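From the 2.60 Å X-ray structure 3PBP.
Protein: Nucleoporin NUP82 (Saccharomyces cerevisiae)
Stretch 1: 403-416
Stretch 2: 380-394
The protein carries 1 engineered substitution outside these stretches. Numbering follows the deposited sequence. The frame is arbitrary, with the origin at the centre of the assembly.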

ATOM      1  N   ASN A 403     -14.194  29.614   5.088  1.00 88.40           N
ATOM      2  CA  ASN A 403     -13.917  30.647   6.093  1.00 88.35           C
ATOM      3  C   ASN A 403     -13.334  30.188   7.426  1.00 87.90           C
ATOM      4  O   ASN A 403     -12.299  30.685   7.855  1.00 87.82           O
ATOM      5  CB  ASN A 403     -15.178  31.459   6.367  1.00 89.05           C
ATOM      6  CG  ASN A 403     -15.592  32.300   5.182  1.00 90.30           C
ATOM      7  OD1 ASN A 403     -14.857  33.194   4.752  1.00 89.83           O
ATOM      8  ND2 ASN A 403     -16.775  32.019   4.643  1.00 91.26           N
ATOM      9  N   PRO A 404     -13.995  29.247   8.106  1.00 87.80           N
ATOM     10  CA  PRO A 404     -13.479  28.776   9.388  1.00 87.87           C
ATOM     11  C   PRO A 404     -11.973  28.525   9.376  1.00 88.80           C
ATOM     12  O   PRO A 404     -11.286  28.808  10.359  1.00 89.62           O
ATOM     13  CB  PRO A 404     -14.281  27.502   9.624  1.00 87.74           C
ATOM     14  CG  PRO A 404     -15.605  27.847   9.027  1.00 88.10           C
ATOM     15  CD  PRO A 404     -15.210  28.504   7.727  1.00 88.03           C
ATOM     16  N   LEU A 405     -11.462  28.007   8.262  1.00 89.36           N
ATOM     17  CA  LEU A 405     -10.034  27.694   8.129  1.00 89.20           C
ATOM     18  C   LEU A 405      -9.120  28.885   8.321  1.00 89.75           C
ATOM     19  O   LEU A 405      -7.994  28.742   8.793  1.00 89.63           O
ATOM     20  CB  LEU A 405      -9.753  27.078   6.764  1.00 88.66           C
ATOM     21  CG  LEU A 405     -10.340  25.693   6.549  1.00 89.19           C
ATOM     22  CD1 LEU A 405     -10.020  25.213   5.144  1.00 89.34           C
ATOM     23  CD2 LEU A 405      -9.774  24.747   7.598  1.00 89.38           C
ATOM     24  N   ALA A 406      -9.608  30.060   7.932  1.00 91.27           N
ATOM     25  CA  ALA A 406      -8.852  31.301   8.057  1.00 91.75           C
ATOM     26  C   ALA A 406      -8.449  31.525   9.515  1.00 93.02           C
ATOM     27  O   ALA A 406      -9.301  31.545  10.417  1.00 93.37           O
ATOM     28  CB  ALA A 406      -9.694  32.469   7.565  1.00 90.59           C
ATOM     29  N   GLY A 407      -7.151  31.684   9.745  1.00 93.03           N
ATOM     30  CA  GLY A 407      -6.676  31.904  11.096  1.00 94.56           C
ATOM     31  C   GLY A 407      -6.232  30.639  11.811  1.00 96.14           C
ATOM     32  O   GLY A 407      -5.142  30.604  12.387  1.00 96.35           O
ATOM     33  N   LEU A 408      -7.067  29.601  11.776  1.00 96.87           N
ATOM     34  CA  LEU A 408      -6.749  28.338  12.442  1.00 97.30           C
ATOM     35  C   LEU A 408      -5.274  27.991  12.385  1.00 96.84           C
ATOM     36  O   LEU A 408      -4.656  28.031  11.324  1.00 96.53           O
ATOM     37  CB  LEU A 408      -7.525  27.171  11.827  1.00 98.23           C
ATOM     38  CG  LEU A 408      -9.038  27.090  12.011  1.00100.06           C
ATOM     39  CD1 LEU A 408      -9.481  25.674  11.655  1.00 99.99           C
ATOM     40  CD2 LEU A 408      -9.424  27.420  13.450  1.00 99.84           C
ATOM     41  N   LYS A 409      -4.705  27.664  13.535  1.00 96.27           N
ATOM     42  CA  LYS A 409      -3.315  27.271  13.573  1.00 95.92           C
ATOM     43  C   LYS A 409      -3.326  25.760  13.569  1.00 95.10           C
ATOM     44  O   LYS A 409      -3.901  25.117  14.453  1.00 95.01           O
ATOM     45  CB  LYS A 409      -2.615  27.820  14.818  1.00 97.49           C
ATOM     46  CG  LYS A 409      -2.378  29.322  14.733  1.00 99.53           C
ATOM     47  CD  LYS A 409      -0.980  29.711  15.180  1.00100.48           C
ATOM     48  CE  LYS A 409      -0.667  31.143  14.766  1.00101.23           C
ATOM     49  NZ  LYS A 409       0.699  31.579  15.185  1.00101.61           N
ATOM     50  N   PHE A 410      -2.708  25.195  12.542  1.00 93.23           N
ATOM     51  CA  PHE A 410      -2.654  23.758  12.390  1.00 91.35           C
ATOM     52  C   PHE A 410      -1.508  23.153  13.178  1.00 91.45           C
ATOM     53  O   PHE A 410      -0.514  22.702  12.621  1.00 90.53           O
ATOM     54  CB  PHE A 410      -2.575  23.422  10.901  1.00 88.90           C
ATOM     55  CG  PHE A 410      -3.756  23.931  10.123  1.00 86.41           C
ATOM     56  CD1 PHE A 410      -5.009  23.358  10.295  1.00 86.61           C
ATOM     57  CD2 PHE A 410      -3.638  25.026   9.283  1.00 85.38           C
ATOM     58  CE1 PHE A 410      -6.126  23.868   9.650  1.00 85.80           C
ATOM     59  CE2 PHE A 410      -4.747  25.545   8.632  1.00 85.34           C
ATOM     60  CZ  PHE A 410      -5.996  24.963   8.818  1.00 86.05           C
ATOM     61  N   GLU A 411      -1.668  23.169  14.497  1.00 92.81           N
ATOM     62  CA  GLU A 411      -0.691  22.612  15.421  1.00 94.43           C
ATOM     63  C   GLU A 411      -1.389  21.510  16.203  1.00 93.95           C
ATOM     64  O   GLU A 411      -2.475  21.714  16.742  1.00 93.61           O
ATOM     65  CB  GLU A 411      -0.199  23.683  16.387  1.00 97.08           C
ATOM     66  CG  GLU A 411       0.458  24.868  15.700  1.00102.16           C
ATOM     67  CD  GLU A 411       0.957  25.924  16.679  1.00104.89           C
ATOM     68  OE1 GLU A 411       0.113  26.614  17.305  1.00105.80           O
ATOM     69  OE2 GLU A 411       2.199  26.055  16.819  1.00105.97           O
ATOM     70  N   SER A 412      -0.774  20.339  16.255  1.00 93.43           N
ATOM     71  CA  SER A 412      -1.362  19.219  16.966  1.00 93.23           C
ATOM     72  C   SER A 412      -0.845  19.181  18.390  1.00 93.33           C
ATOM     73  O   SER A 412       0.300  19.541  18.647  1.00 93.84           O
ATOM     74  CB  SER A 412      -1.021  17.904  16.259  1.00 92.82           C
ATOM     75  OG  SER A 412      -1.511  17.903  14.932  1.00 93.98           O
ATOM     76  N   LYS A 413      -1.698  18.750  19.315  1.00 93.30           N
ATOM     77  CA  LYS A 413      -1.319  18.644  20.717  1.00 92.86           C
ATOM     78  C   LYS A 413      -0.535  17.356  20.907  1.00 92.27           C
ATOM     79  O   LYS A 413      -1.061  16.261  20.719  1.00 92.50           O
ATOM     80  CB  LYS A 413      -2.559  18.609  21.606  1.00 93.68           C
ATOM     81  CG  LYS A 413      -3.493  19.787  21.425  1.00 96.11           C
ATOM     82  CD  LYS A 413      -4.847  19.508  22.059  1.00 97.14           C
ATOM     83  CE  LYS A 413      -5.884  20.536  21.630  1.00 97.23           C
ATOM     84  NZ  LYS A 413      -7.260  20.106  22.019  1.00 97.77           N
ATOM     85  N   LEU A 414       0.731  17.491  21.269  1.00 91.70           N
ATOM     86  CA  LEU A 414       1.577  16.334  21.491  1.00 91.40           C
ATOM     87  C   LEU A 414       1.439  15.994  22.969  1.00 91.41           C
ATOM     88  O   LEU A 414       1.268  16.888  23.794  1.00 90.85           O
ATOM     89  CB  LEU A 414       3.026  16.683  21.155  1.00 91.57           C
ATOM     90  CG  LEU A 414       4.009  15.521  21.127  1.00 92.58           C
ATOM     91  CD1 LEU A 414       3.595  14.571  20.026  1.00 94.25           C
ATOM     92  CD2 LEU A 414       5.418  16.029  20.881  1.00 92.82           C
ATOM     93  N   GLU A 415       1.493  14.713  23.311  1.00 92.05           N
ATOM     94  CA  GLU A 415       1.372  14.329  24.713  1.00 92.42           C
ATOM     95  C   GLU A 415       1.990  12.982  25.032  1.00 91.79           C
ATOM     96  O   GLU A 415       1.698  11.984  24.377  1.00 92.55           O
ATOM     97  CB  GLU A 415      -0.091  14.318  25.138  1.00 94.27           C
ATOM     98  CG  GLU A 415      -0.264  14.105  26.628  1.00 97.54           C
ATOM     99  CD  GLU A 415      -1.691  14.319  27.079  1.00100.41           C
ATOM    100  OE1 GLU A 415      -2.562  13.482  26.734  1.00101.99           O
ATOM    101  OE2 GLU A 415      -1.940  15.333  27.770  1.00100.91           O
ATOM    102  N   ASP A 416       2.840  12.956  26.053  1.00 90.97           N
ATOM    103  CA  ASP A 416       3.500  11.723  26.459  1.00 90.03           C
ATOM    104  C   ASP A 416       2.534  10.826  27.223  1.00 88.12           C
ATOM    105  O   ASP A 416       2.036  11.181  28.291  1.00 87.12           O
ATOM    106  CB  ASP A 416       4.731  12.041  27.309  1.00 92.03           C
ATOM    107  CG  ASP A 416       5.834  12.726  26.508  1.00 94.08           C
ATOM    108  OD1 ASP A 416       6.410  12.085  25.598  1.00 95.73           O
ATOM    109  OD2 ASP A 416       6.126  13.909  26.784  1.00 94.86           O
TER
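Stretch 2 (380-394) IIQQVNFMSWASTLS

A segment that changes its secondary structure can still be followed along its whole length by a single neighbour, provided that neighbour changes its manner of contact as it goes. These two stretches of the nucleoporin NUP82 are a compact example. Stretch 2 begins as a strand, 380-385, passes through F386 at the N-cap position and continues as a helix from M387 onward. Stretch 1 runs the other way along it, meeting the helix first and the strand last, and together they bury 977 Å².

The 3-10 segment 403-405 opens stretch 1 beside the helix. N403 makes no contact, but P404 CB lies 3.7 Å from T392 CG2, and L405 CD2 comes within 4.2 Å of L393 CD1, an apolar contact between leucine tips. A406 and G407 then turn out of reach; the positive phi of G407 would jam a CB against the preceding carbonyl, so the turn suits glycine. L408 returns to the helix, its CD1 3.4 Å from T392 CG2, making T392 a shared seat for P404 and L408.

The side chain of K409 starts away from stretch 2, whereas F410 packs on W389. F410 CD1 is 3.4 Å from W389 CB, and the edge of the phenyl ring is directed toward the indole face in an offset arrangement, with the planes at 81°. F410 CA also sits over the five-membered ring of W389, 4.2 Å from its centroid, so backbone and side chain both use the tryptophan. E411 O approaches the indole edge, 3.7 Å from W389 CD1. At S412 the same edge gains a polar contact: W389 NE1 donates a weak hydrogen bond to S412 OG at 3.3 Å, while S412 CB rests 3.6 Å from V384 CG1.

From here backbone pairing takes over. The strand ending stretch 1 runs antiparallel to 380-385, with their directions at 158° and their axes approaching to 4.5 Å. K413 pairs with N385 through two hydrogen bonds, K413 N to N385 O at 2.9 Å and N385 N to K413 O at 2.8 Å. At the far end of its side chain, K413 CE lies 3.1 Å from S388 OG, in the first turn of the helix. L414, on the other face of the sheet, places CD1 3.8 Å from V384 CG2. Next, Q383 N donates to E415 O at 2.7 Å, but the return bond from E415 N to Q383 O, 3.1 Å, is weak. D416 closes the walk opposite Q382, its OD1 3.2 Å from Q382 CG.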

ATOM      1  N   ILE A 380       9.150   5.987  24.630  1.00 88.59           N
ATOM      2  CA  ILE A 380       7.925   6.715  24.897  1.00 87.26           C
ATOM      3  C   ILE A 380       6.826   6.287  23.954  1.00 85.89           C
ATOM      4  O   ILE A 380       7.078   5.708  22.897  1.00 85.90           O
ATOM      5  CB  ILE A 380       8.098   8.240  24.704  1.00 88.19           C
ATOM      6  CG1 ILE A 380       9.095   8.796  25.715  1.00 89.10           C
ATOM      7  CG2 ILE A 380       6.756   8.952  24.885  1.00 88.16           C
ATOM      8  CD1 ILE A 380       9.121  10.314  25.753  1.00 89.30           C
ATOM      9  N   ILE A 381       5.599   6.553  24.377  1.00 83.67           N
ATOM     10  CA  ILE A 381       4.428   6.303  23.568  1.00 82.09           C
ATOM     11  C   ILE A 381       3.825   7.678  23.670  1.00 81.49           C
ATOM     12  O   ILE A 381       3.371   8.079  24.739  1.00 82.19           O
ATOM     13  CB  ILE A 381       3.440   5.299  24.188  1.00 81.21           C
ATOM     14  CG1 ILE A 381       4.075   3.919  24.290  1.00 81.07           C
ATOM     15  CG2 ILE A 381       2.193   5.205  23.321  1.00 79.30           C
ATOM     16  CD1 ILE A 381       3.151   2.897  24.909  1.00 81.47           C
ATOM     17  N   GLN A 382       3.880   8.428  22.582  1.00 80.48           N
ATOM     18  CA  GLN A 382       3.317   9.764  22.575  1.00 79.28           C
ATOM     19  C   GLN A 382       2.004   9.699  21.820  1.00 78.38           C
ATOM     20  O   GLN A 382       1.742   8.743  21.084  1.00 77.99           O
ATOM     21  CB  GLN A 382       4.272  10.743  21.888  1.00 79.12           C
ATOM     22  CG  GLN A 382       5.459  11.162  22.736  1.00 80.16           C
ATOM     23  CD  GLN A 382       6.445  12.013  21.970  1.00 80.61           C
ATOM     24  OE1 GLN A 382       7.254  11.502  21.201  1.00 81.48           O
ATOM     25  NE2 GLN A 382       6.374  13.323  22.166  1.00 80.79           N
ATOM     26  N   GLN A 383       1.165  10.701  22.026  1.00 77.69           N
ATOM     27  CA  GLN A 383      -0.104  10.755  21.330  1.00 76.63           C
ATOM     28  C   GLN A 383      -0.263  12.105  20.661  1.00 75.95           C
ATOM     29  O   GLN A 383      -0.354  13.135  21.328  1.00 75.70           O
ATOM     30  CB  GLN A 383      -1.281  10.539  22.276  1.00 76.81           C
ATOM     31  CG  GLN A 383      -2.604  10.479  21.522  1.00 77.30           C
ATOM     32  CD  GLN A 383      -3.805  10.762  22.389  1.00 77.59           C
ATOM     33  OE1 GLN A 383      -4.584   9.859  22.722  1.00 77.39           O
ATOM     34  NE2 GLN A 383      -3.969  12.026  22.762  1.00 77.18           N
ATOM     35  N   VAL A 384      -0.277  12.093  19.337  1.00 75.22           N
ATOM     36  CA  VAL A 384      -0.456  13.305  18.571  1.00 74.34           C
ATOM     37  C   VAL A 384      -1.965  13.486  18.467  1.00 74.52           C
ATOM     38  O   VAL A 384      -2.673  12.586  18.026  1.00 73.98           O
ATOM     39  CB  VAL A 384       0.156  13.154  17.176  1.00 73.45           C
ATOM     40  CG1 VAL A 384       0.019  14.443  16.407  1.00 74.28           C
ATOM     41  CG2 VAL A 384       1.604  12.765  17.301  1.00 72.85           C
ATOM     42  N   ASN A 385      -2.464  14.636  18.899  1.00 75.11           N
ATOM     43  CA  ASN A 385      -3.892  14.895  18.846  1.00 76.84           C
ATOM     44  C   ASN A 385      -4.174  16.082  17.947  1.00 77.38           C
ATOM     45  O   ASN A 385      -3.927  17.220  18.333  1.00 78.85           O
ATOM     46  CB  ASN A 385      -4.421  15.178  20.251  1.00 77.85           C
ATOM     47  CG  ASN A 385      -5.919  15.395  20.277  1.00 79.46           C
ATOM     48  OD1 ASN A 385      -6.445  16.301  19.623  1.00 80.48           O
ATOM     49  ND2 ASN A 385      -6.620  14.562  21.039  1.00 80.69           N
ATOM     50  N   PHE A 386      -4.696  15.831  16.751  1.00 77.95           N
ATOM     51  CA  PHE A 386      -4.978  16.935  15.852  1.00 79.19           C
ATOM     52  C   PHE A 386      -6.440  17.276  15.634  1.00 81.09           C
ATOM     53  O   PHE A 386      -6.820  17.771  14.572  1.00 81.15           O
ATOM     54  CB  PHE A 386      -4.273  16.737  14.509  1.00 77.29           C
ATOM     55  CG  PHE A 386      -4.119  15.306  14.088  1.00 75.32           C
ATOM     56  CD1 PHE A 386      -5.118  14.663  13.385  1.00 74.19           C
ATOM     57  CD2 PHE A 386      -2.943  14.620  14.352  1.00 75.04           C
ATOM     58  CE1 PHE A 386      -4.947  13.358  12.944  1.00 73.66           C
ATOM     59  CE2 PHE A 386      -2.766  13.316  13.918  1.00 74.94           C
ATOM     60  CZ  PHE A 386      -3.772  12.685  13.209  1.00 74.02           C
HETATM   61  N   MSE A 387      -7.258  17.036  16.654  1.00 83.49           N
HETATM   62  CA  MSE A 387      -8.680  17.352  16.576  1.00 85.90           C
HETATM   63  C   MSE A 387      -8.907  18.847  16.786  1.00 84.70           C
HETATM   64  O   MSE A 387     -10.023  19.344  16.623  1.00 83.97           O
HETATM   65  CB  MSE A 387      -9.470  16.553  17.615  1.00 89.97           C
HETATM   66  CG  MSE A 387      -9.793  15.136  17.174  1.00 96.20           C
HETATM   67 SE   MSE A 387     -10.812  15.080  15.493  1.00105.81          SE
HETATM   68  CE  MSE A 387     -12.615  15.233  16.205  1.00103.10           C
ATOM     69  N   SER A 388      -7.835  19.548  17.158  1.00 83.87           N
ATOM     70  CA  SER A 388      -7.865  20.991  17.387  1.00 81.64           C
ATOM     71  C   SER A 388      -8.308  21.618  16.081  1.00 80.84           C
ATOM     72  O   SER A 388      -9.225  22.440  16.050  1.00 80.69           O
ATOM     73  CB  SER A 388      -6.466  21.508  17.742  1.00 81.32           C
ATOM     74  OG  SER A 388      -5.760  20.580  18.559  1.00 81.85           O
ATOM     75  N   TRP A 389      -7.654  21.207  14.999  1.00 79.89           N
ATOM     76  CA  TRP A 389      -7.959  21.719  13.670  1.00 78.77           C
ATOM     77  C   TRP A 389      -8.779  20.771  12.811  1.00 77.98           C
ATOM     78  O   TRP A 389      -9.602  21.211  12.010  1.00 77.64           O
ATOM     79  CB  TRP A 389      -6.669  22.077  12.927  1.00 77.41           C
ATOM     80  CG  TRP A 389      -5.608  21.018  12.950  1.00 76.00           C
ATOM     81  CD1 TRP A 389      -4.587  20.905  13.845  1.00 75.76           C
ATOM     82  CD2 TRP A 389      -5.418  19.965  11.990  1.00 76.49           C
ATOM     83  NE1 TRP A 389      -3.764  19.856  13.501  1.00 76.00           N
ATOM     84  CE2 TRP A 389      -4.253  19.261  12.367  1.00 76.03           C
ATOM     85  CE3 TRP A 389      -6.120  19.548  10.847  1.00 75.35           C
ATOM     86  CZ2 TRP A 389      -3.771  18.166  11.638  1.00 75.03           C
ATOM     87  CZ3 TRP A 389      -5.638  18.460  10.126  1.00 72.98           C
ATOM     88  CH2 TRP A 389      -4.476  17.783  10.526  1.00 73.17           C
ATOM     89  N   ALA A 390      -8.557  19.473  12.982  1.00 77.72           N
ATOM     90  CA  ALA A 390      -9.267  18.471  12.191  1.00 77.99           C
ATOM     91  C   ALA A 390     -10.780  18.569  12.284  1.00 77.85           C
ATOM     92  O   ALA A 390     -11.475  18.373  11.293  1.00 77.98           O
ATOM     93  CB  ALA A 390      -8.820  17.085  12.593  1.00 77.79           C
ATOM     94  N   SER A 391     -11.289  18.872  13.475  1.00 77.80           N
ATOM     95  CA  SER A 391     -12.727  18.982  13.684  1.00 77.12           C
ATOM     96  C   SER A 391     -13.323  20.111  12.856  1.00 76.79           C
ATOM     97  O   SER A 391     -14.437  20.001  12.351  1.00 76.78           O
ATOM     98  CB  SER A 391     -13.027  19.198  15.166  1.00 77.23           C
ATOM     99  OG  SER A 391     -12.326  20.318  15.665  1.00 77.97           O
ATOM    100  N   THR A 392     -12.575  21.196  12.715  1.00 76.69           N
ATOM    101  CA  THR A 392     -13.027  22.340  11.934  1.00 76.91           C
ATOM    102  C   THR A 392     -12.910  22.019  10.452  1.00 77.23           C
ATOM    103  O   THR A 392     -13.764  22.408   9.644  1.00 78.57           O
ATOM    104  CB  THR A 392     -12.166  23.567  12.214  1.00 76.96           C
ATOM    105  OG1 THR A 392     -12.151  23.824  13.622  1.00 77.48           O
ATOM    106  CG2 THR A 392     -12.709  24.771  11.474  1.00 76.53           C
ATOM    107  N   LEU A 393     -11.835  21.313  10.106  1.00 75.97           N
ATOM    108  CA  LEU A 393     -11.567  20.915   8.734  1.00 74.63           C
ATOM    109  C   LEU A 393     -12.705  20.080   8.141  1.00 74.60           C
ATOM    110  O   LEU A 393     -13.084  20.266   6.987  1.00 73.88           O
ATOM    111  CB  LEU A 393     -10.253  20.128   8.675  1.00 73.09           C
ATOM    112  CG  LEU A 393      -9.787  19.614   7.309  1.00 72.47           C
ATOM    113  CD1 LEU A 393      -9.721  20.744   6.291  1.00 71.44           C
ATOM    114  CD2 LEU A 393      -8.430  18.965   7.476  1.00 73.13           C
ATOM    115  N   SER A 394     -13.258  19.160   8.925  1.00 75.34           N
ATOM    116  CA  SER A 394     -14.337  18.330   8.412  1.00 76.39           C
ATOM    117  C   SER A 394     -15.630  19.118   8.348  1.00 76.74           C
ATOM    118  O   SER A 394     -16.466  18.861   7.493  1.00 77.28           O
ATOM    119  CB  SER A 394     -14.527  17.074   9.265  1.00 75.59           C
ATOM    120  OG  SER A 394     -15.219  17.367  10.457  1.00 77.19           O
TER